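Local coordinates for glutathione reductase (Bartonella henselae, PDB 3O0H), which probably catalyses the NADPH-dependent reduction of glutathione disulfide to glutathione, using a bound FAD and a redox-active disulfide, at residues B[132-144]-B[289-301]. Residues are numbered along the deposited sequence; the frame is centred on the assembly and turned at random. Where two conformers were deposited one is given.
Sequences YESRAVFVDEHTL and NTTGLGLERAGVK. With FAD (flavin-adenine dinucleotide), chain H.
Phe138 meets the loop and short helix of 289-301, joining edge strand 136-138 of the three-stranded antiparallel sheet to that segment at the adenine end of the FAD pocket. Ala298 CB sits over one ring face, 4.2 Å from the centroid and 27° off its normal, a CH-pi contact; Leu144 CD1, from Phe138's own segment, lies over the opposite face. Leu295 CD2 comes within 3.6 Å of Phe138 CE1. With CG anti to the carbonyl carbon (chi1 -69°), the ring reaches these aliphatic groups while Phe138 N donates a nearly straight bond (170°) to Leu293 O, 3.0 Å away. Ile32 and Ile158 extend this apolar cluster into the neighbouring parallel sheet.

At the outer end, Arg297 NH1 donates to Val139 O at 3.2 Å, in both the guanidinium and carbonyl planes and on a carbonyl lone pair. At the cofactor end, Arg135 lays one guanidinium face over FAD N6A. Its NH2 bonds to Gly292 O at 3.1 Å, above the carbonyl plane; three waters extend the link to Asn289, Thr291 and Gly292, and NH1 forms a salt bridge with Glu57.

Next to Arg135, Ala136 reads the adenine edge through its backbone: N donates to FAD N1A at 3.1 Å and O accepts from FAD N6A at 2.9 Å. Leu293 CD1 packs 3.6 Å from N6A, so van der Waals contact joins main-chain pairing, while Glu57 would probably offset the arginine's charge.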
loop_
_atom_site.group_PDB
_atom_site.type_symbol
_atom_site.label_atom_id
_atom_site.label_comp_id
_atom_site.label_asym_id
_atom_site.label_seq_id
_atom_site.Cartn_x
_atom_site.Cartn_y
_atom_site.Cartn_z
ATOM N N TYR B 132 21.520 -31.033 -11.627
ATOM C CA TYR B 132 21.861 -31.503 -12.961
ATOM C C TYR B 132 21.453 -30.437 -13.974
ATOM O O TYR B 132 20.242 -30.149 -14.143
ATOM C CB TYR B 132 21.124 -32.820 -13.258
ATOM C CG TYR B 132 21.651 -34.001 -12.469
ATOM C CD1 TYR B 132 22.907 -34.545 -12.740
ATOM C CD2 TYR B 132 20.890 -34.594 -11.474
ATOM C CE1 TYR B 132 23.384 -35.649 -12.030
ATOM C CE2 TYR B 132 21.358 -35.720 -10.751
ATOM C CZ TYR B 132 22.616 -36.232 -11.021
ATOM O OH TYR B 132 23.089 -37.320 -10.285
ATOM N N GLU B 133 22.433 -29.871 -14.675
ATOM C CA GLU B 133 22.149 -28.790 -15.626
ATOM C C GLU B 133 21.816 -29.409 -17.003
ATOM O O GLU B 133 22.614 -29.398 -17.958
ATOM C CB GLU B 133 23.333 -27.828 -15.672
ATOM C CG GLU B 133 23.564 -27.128 -14.297
ATOM C CD GLU B 133 24.648 -26.069 -14.376
ATOM O OE1 GLU B 133 25.647 -26.307 -15.058
ATOM O OE2 GLU B 133 24.471 -24.979 -13.805
ATOM N N SER B 134 20.621 -29.979 -17.067
ATOM C CA SER B 134 20.140 -30.687 -18.238
ATOM C C SER B 134 18.646 -30.837 -18.142
ATOM O O SER B 134 18.076 -30.845 -17.056
ATOM C CB SER B 134 20.772 -32.075 -18.291
ATOM O OG SER B 134 20.381 -32.816 -19.430
ATOM N N ARG B 135 18.007 -30.934 -19.291
ATOM C CA ARG B 135 16.647 -31.407 -19.340
ATOM C C ARG B 135 16.692 -32.843 -18.833
ATOM O O ARG B 135 17.657 -33.566 -19.098
ATOM C CB ARG B 135 16.152 -31.366 -20.793
ATOM C CG ARG B 135 14.745 -31.969 -21.042
ATOM C CD ARG B 135 14.307 -31.706 -22.482
ATOM N NE ARG B 135 12.933 -32.145 -22.724
ATOM C CZ ARG B 135 11.843 -31.447 -22.381
ATOM N NH1 ARG B 135 11.944 -30.273 -21.749
ATOM N NH2 ARG B 135 10.643 -31.946 -22.632
ATOM N N ALA B 136 15.660 -33.243 -18.102
ATOM C CA ALA B 136 15.440 -34.643 -17.715
ATOM C C ALA B 136 14.085 -35.066 -18.285
ATOM O O ALA B 136 13.115 -34.316 -18.221
ATOM C CB ALA B 136 15.402 -34.791 -16.208
ATOM N N VAL B 137 14.037 -36.303 -18.769
ATOM C CA VAL B 137 12.833 -36.956 -19.256
ATOM C C VAL B 137 12.710 -38.329 -18.609
ATOM O O VAL B 137 13.707 -38.938 -18.219
ATOM C CB VAL B 137 12.823 -37.083 -20.793
ATOM C CG1 VAL B 137 13.125 -35.742 -21.445
ATOM C CG2 VAL B 137 13.814 -38.136 -21.309
ATOM N N PHE B 138 11.488 -38.837 -18.508
ATOM C CA PHE B 138 11.280 -40.194 -17.968
ATOM C C PHE B 138 11.700 -41.244 -18.975
ATOM O O PHE B 138 11.420 -41.132 -20.174
ATOM C CB PHE B 138 9.812 -40.457 -17.606
ATOM C CG PHE B 138 9.304 -39.670 -16.414
ATOM C CD1 PHE B 138 8.786 -38.407 -16.571
ATOM C CD2 PHE B 138 9.293 -40.235 -15.151
ATOM C CE1 PHE B 138 8.299 -37.695 -15.470
ATOM C CE2 PHE B 138 8.801 -39.558 -14.062
ATOM C CZ PHE B 138 8.297 -38.292 -14.218
ATOM N N VAL B 139 12.357 -42.282 -18.459
ATOM C CA VAL B 139 12.625 -43.510 -19.180
ATOM C C VAL B 139 11.593 -44.592 -18.778
ATOM O O VAL B 139 11.146 -45.364 -19.598
ATOM C CB VAL B 139 14.031 -44.047 -18.801
ATOM C CG1 VAL B 139 14.224 -45.478 -19.313
ATOM C CG2 VAL B 139 15.089 -43.127 -19.346
ATOM N N ASP B 140 11.295 -44.638 -17.493
ATOM C CA ASP B 140 10.269 -45.480 -16.887
ATOM C C ASP B 140 9.803 -44.838 -15.553
ATOM O O ASP B 140 10.111 -43.699 -15.282
ATOM C CB ASP B 140 10.742 -46.929 -16.706
ATOM C CG ASP B 140 11.809 -47.102 -15.649
ATOM O OD1 ASP B 140 12.038 -46.201 -14.818
ATOM O OD2 ASP B 140 12.456 -48.191 -15.675
ATOM N N GLU B 141 8.998 -45.569 -14.789
ATOM C CA GLU B 141 8.426 -45.041 -13.567
ATOM C C GLU B 141 9.420 -44.510 -12.508
ATOM O O GLU B 141 9.045 -43.615 -11.732
ATOM C CB GLU B 141 7.507 -46.092 -12.968
ATOM C CG GLU B 141 6.360 -46.450 -13.865
ATOM C CD GLU B 141 6.562 -47.643 -14.824
ATOM O OE1 GLU B 141 7.712 -48.035 -15.203
ATOM O OE2 GLU B 141 5.501 -48.174 -15.205
ATOM N N HIS B 142 10.646 -45.020 -12.479
ATOM C CA HIS B 142 11.656 -44.625 -11.492
ATOM C C HIS B 142 12.959 -44.090 -12.081
ATOM O O HIS B 142 13.909 -43.799 -11.337
ATOM C CB HIS B 142 11.989 -45.838 -10.633
ATOM C CG HIS B 142 10.967 -46.109 -9.589
ATOM N ND1 HIS B 142 10.833 -45.315 -8.466
ATOM C CD2 HIS B 142 10.029 -47.081 -9.490
ATOM C CE1 HIS B 142 9.843 -45.782 -7.730
ATOM N NE2 HIS B 142 9.356 -46.864 -8.314
ATOM N N THR B 143 13.005 -43.882 -13.389
ATOM C CA THR B 143 14.267 -43.565 -14.033
ATOM C C THR B 143 14.129 -42.379 -14.968
ATOM O O THR B 143 13.217 -42.337 -15.801
ATOM C CB THR B 143 14.793 -44.772 -14.849
ATOM O OG1 THR B 143 14.677 -45.969 -14.063
ATOM C CG2 THR B 143 16.250 -44.556 -15.272
ATOM N N LEU B 144 15.055 -41.427 -14.827
ATOM C CA LEU B 144 15.118 -40.288 -15.696
ATOM C C LEU B 144 16.369 -40.362 -16.537
ATOM O O LEU B 144 17.380 -40.937 -16.093
ATOM C CB LEU B 144 15.172 -39.010 -14.896
ATOM C CG LEU B 144 14.016 -38.689 -13.958
ATOM C CD1 LEU B 144 12.659 -38.949 -14.644
ATOM C CD2 LEU B 144 14.161 -39.416 -12.558
ATOM N N ASN B 289 3.526 -27.626 -19.359
ATOM C CA ASN B 289 4.663 -28.112 -20.123
ATOM C C ASN B 289 4.873 -29.617 -19.861
ATOM O O ASN B 289 5.692 -30.005 -19.031
ATOM C CB ASN B 289 5.903 -27.320 -19.715
ATOM C CG ASN B 289 7.143 -27.718 -20.471
ATOM O OD1 ASN B 289 7.085 -28.342 -21.544
ATOM N ND2 ASN B 289 8.293 -27.317 -19.931
ATOM N N THR B 290 4.155 -30.437 -20.626
ATOM C CA THR B 290 4.107 -31.879 -20.442
ATOM C C THR B 290 4.375 -32.664 -21.740
ATOM O O THR B 290 4.343 -33.893 -21.702
ATOM C CB THR B 290 2.707 -32.272 -19.913
ATOM O OG1 THR B 290 1.697 -31.639 -20.730
ATOM C CG2 THR B 290 2.488 -31.802 -18.485
ATOM N N THR B 291 4.612 -31.991 -22.866
ATOM C CA THR B 291 4.966 -32.650 -24.150
ATOM C C THR B 291 6.431 -33.034 -24.134
ATOM O O THR B 291 7.276 -32.261 -23.693
ATOM C CB THR B 291 4.767 -31.719 -25.403
ATOM O OG1 THR B 291 3.448 -31.165 -25.389
ATOM C CG2 THR B 291 4.885 -32.493 -26.680
ATOM N N GLY B 292 6.726 -34.214 -24.634
ATOM C CA GLY B 292 8.111 -34.658 -24.793
ATOM C C GLY B 292 8.802 -34.925 -23.464
ATOM O O GLY B 292 10.029 -34.930 -23.393
ATOM N N LEU B 293 8.023 -35.176 -22.418
ATOM C CA LEU B 293 8.566 -35.381 -21.059
ATOM C C LEU B 293 8.701 -36.845 -20.680
ATOM O O LEU B 293 9.309 -37.182 -19.665
ATOM C CB LEU B 293 7.696 -34.616 -20.025
ATOM C CG LEU B 293 8.050 -34.611 -18.540
ATOM C CD1 LEU B 293 9.515 -34.184 -18.334
ATOM C CD2 LEU B 293 7.119 -33.691 -17.737
ATOM N N GLY B 294 8.107 -37.736 -21.467
ATOM C CA GLY B 294 8.142 -39.160 -21.176
ATOM C C GLY B 294 7.093 -39.533 -20.178
ATOM O O GLY B 294 7.153 -40.604 -19.581
ATOM N N LEU B 295 6.084 -38.687 -19.988
ATOM C CA LEU B 295 5.034 -39.040 -18.987
ATOM C C LEU B 295 4.345 -40.338 -19.355
ATOM O O LEU B 295 3.907 -41.103 -18.480
ATOM C CB LEU B 295 4.016 -37.901 -18.833
ATOM C CG LEU B 295 4.597 -36.669 -18.177
ATOM C CD1 LEU B 295 3.602 -35.472 -18.317
ATOM C CD2 LEU B 295 5.019 -36.927 -16.695
ATOM N N GLU B 296 4.239 -40.604 -20.649
ATOM C CA GLU B 296 3.634 -41.841 -21.134
ATOM C C GLU B 296 4.474 -43.093 -20.805
ATOM O O GLU B 296 3.961 -44.167 -20.699
ATOM C CB GLU B 296 3.331 -41.755 -22.636
ATOM C CG GLU B 296 4.562 -41.648 -23.521
ATOM C CD GLU B 296 5.219 -40.277 -23.568
ATOM O OE1 GLU B 296 4.849 -39.304 -22.860
ATOM O OE2 GLU B 296 6.147 -40.165 -24.371
ATOM N N ARG B 297 5.768 -42.917 -20.613
ATOM C CA ARG B 297 6.614 -44.000 -20.112
ATOM C C ARG B 297 6.380 -44.282 -18.636
ATOM O O ARG B 297 6.459 -45.422 -18.205
ATOM C CB ARG B 297 8.066 -43.643 -20.346
ATOM C CG ARG B 297 8.502 -43.962 -21.785
ATOM C CD ARG B 297 9.723 -43.159 -22.079
ATOM N NE ARG B 297 10.352 -43.383 -23.385
ATOM C CZ ARG B 297 11.456 -44.089 -23.605
ATOM N NH1 ARG B 297 12.060 -44.793 -22.653
ATOM N NH2 ARG B 297 11.940 -44.120 -24.814
ATOM N N ALA B 298 6.058 -43.245 -17.868
ATOM C CA ALA B 298 5.798 -43.410 -16.429
ATOM C C ALA B 298 4.380 -43.797 -16.143
ATOM O O ALA B 298 4.048 -44.164 -15.005
ATOM C CB ALA B 298 6.135 -42.150 -15.692
ATOM N N GLY B 299 3.503 -43.694 -17.134
ATOM C CA GLY B 299 2.081 -43.949 -16.900
ATOM C C GLY B 299 1.322 -42.827 -16.186
ATOM O O GLY B 299 0.222 -43.057 -15.650
ATOM N N VAL B 300 1.863 -41.605 -16.240
ATOM C CA VAL B 300 1.269 -40.451 -15.540
ATOM C C VAL B 300 0.162 -39.850 -16.371
ATOM O O VAL B 300 0.365 -39.516 -17.541
ATOM C CB VAL B 300 2.316 -39.391 -15.189
ATOM C CG1 VAL B 300 1.646 -38.031 -14.790
ATOM C CG2 VAL B 300 3.292 -39.928 -14.081
ATOM N N LYS B 301 -0.999 -39.694 -15.770
ATOM C CA LYS B 301 -2.170 -39.191 -16.484
ATOM C C LYS B 301 -2.108 -37.661 -16.708
ATOM O O LYS B 301 -1.819 -36.876 -15.795
ATOM C CB LYS B 301 -3.447 -39.613 -15.747
ATOM C CG LYS B 301 -4.729 -38.873 -16.132
ATOM C CD LYS B 301 -5.514 -39.593 -17.159
ATOM C CE LYS B 301 -6.676 -38.756 -17.682
ATOM N NZ LYS B 301 -7.208 -39.416 -18.892
HETATM P PA FAD H . 8.463 -22.512 -13.498
HETATM O O1A FAD H . 8.079 -22.069 -14.876
HETATM O O2A FAD H . 8.852 -21.391 -12.572
HETATM O O5B FAD H . 9.637 -23.596 -13.507
HETATM C C5B FAD H . 9.695 -24.695 -14.391
HETATM C C4B FAD H . 11.170 -24.946 -14.628
HETATM O O4B FAD H . 11.385 -26.224 -15.208
HETATM C C3B FAD H . 11.829 -23.935 -15.560
HETATM O O3B FAD H . 13.001 -23.390 -14.946
HETATM C C2B FAD H . 12.195 -24.738 -16.793
HETATM O O2B FAD H . 13.397 -24.278 -17.362
HETATM C C1B FAD H . 12.387 -26.119 -16.267
HETATM N N9A FAD H . 12.041 -27.304 -17.070
HETATM C C8A FAD H . 10.882 -27.550 -17.745
HETATM N N7A FAD H . 10.927 -28.806 -18.215
HETATM C C5A FAD H . 12.119 -29.349 -17.827
HETATM C C6A FAD H . 12.661 -30.601 -17.951
HETATM N N6A FAD H . 12.055 -31.593 -18.621
HETATM N N1A FAD H . 13.897 -30.850 -17.404
HETATM C C2A FAD H . 14.542 -29.857 -16.705
HETATM N N3A FAD H . 13.994 -28.628 -16.549
HETATM C C4A FAD H . 12.779 -28.420 -17.075
HETATM N N1 FAD H . 3.118 -15.074 -11.463
HETATM C C2 FAD H . 2.814 -14.306 -10.358
HETATM O O2 FAD H . 2.414 -14.806 -9.276
HETATM N N3 FAD H . 2.954 -12.976 -10.430
HETATM C C4 FAD H . 3.429 -12.332 -11.561
HETATM O O4 FAD H . 3.560 -11.103 -11.503
HETATM C C4X FAD H . 3.739 -13.101 -12.683
HETATM N N5 FAD H . 4.229 -12.532 -13.827
HETATM C C5X FAD H . 4.561 -13.361 -14.899
HETATM C C6 FAD H . 5.038 -12.763 -16.052
HETATM C C7 FAD H . 5.399 -13.535 -17.148
HETATM C C7M FAD H . 5.931 -12.831 -18.384
HETATM C C8 FAD H . 5.285 -14.910 -17.085
HETATM C C8M FAD H . 5.633 -15.773 -18.281
HETATM C C9 FAD H . 4.780 -15.516 -15.940
HETATM C C9A FAD H . 4.410 -14.734 -14.840
HETATM N N10 FAD H . 3.914 -15.289 -13.674
HETATM C C10 FAD H . 3.605 -14.486 -12.604
HETATM C "C1'" FAD H . 3.706 -16.744 -13.521
HETATM C "C2'" FAD H . 4.827 -17.454 -12.805
HETATM O "O2'" FAD H . 6.017 -17.285 -13.550
HETATM C "C3'" FAD H . 4.473 -18.916 -12.719
HETATM O "O3'" FAD H . 3.163 -19.147 -12.232
HETATM C "C4'" FAD H . 5.523 -19.665 -11.929
HETATM O "O4'" FAD H . 6.798 -19.431 -12.533
HETATM C "C5'" FAD H . 5.244 -21.163 -11.938
HETATM O "O5'" FAD H . 6.214 -21.862 -11.126
HETATM P P FAD H . 6.527 -23.378 -11.553
HETATM O O1P FAD H . 7.420 -24.019 -10.514
HETATM O O2P FAD H . 5.228 -24.116 -11.788
HETATM O O3P FAD H . 7.206 -23.366 -12.985
HETATM O O HOH W 1 10.578 -27.658 -21.660
HETATM O O HOH W 2 12.927 -34.164 -24.745
HETATM O O HOH W 3 8.362 -30.454 -22.421
#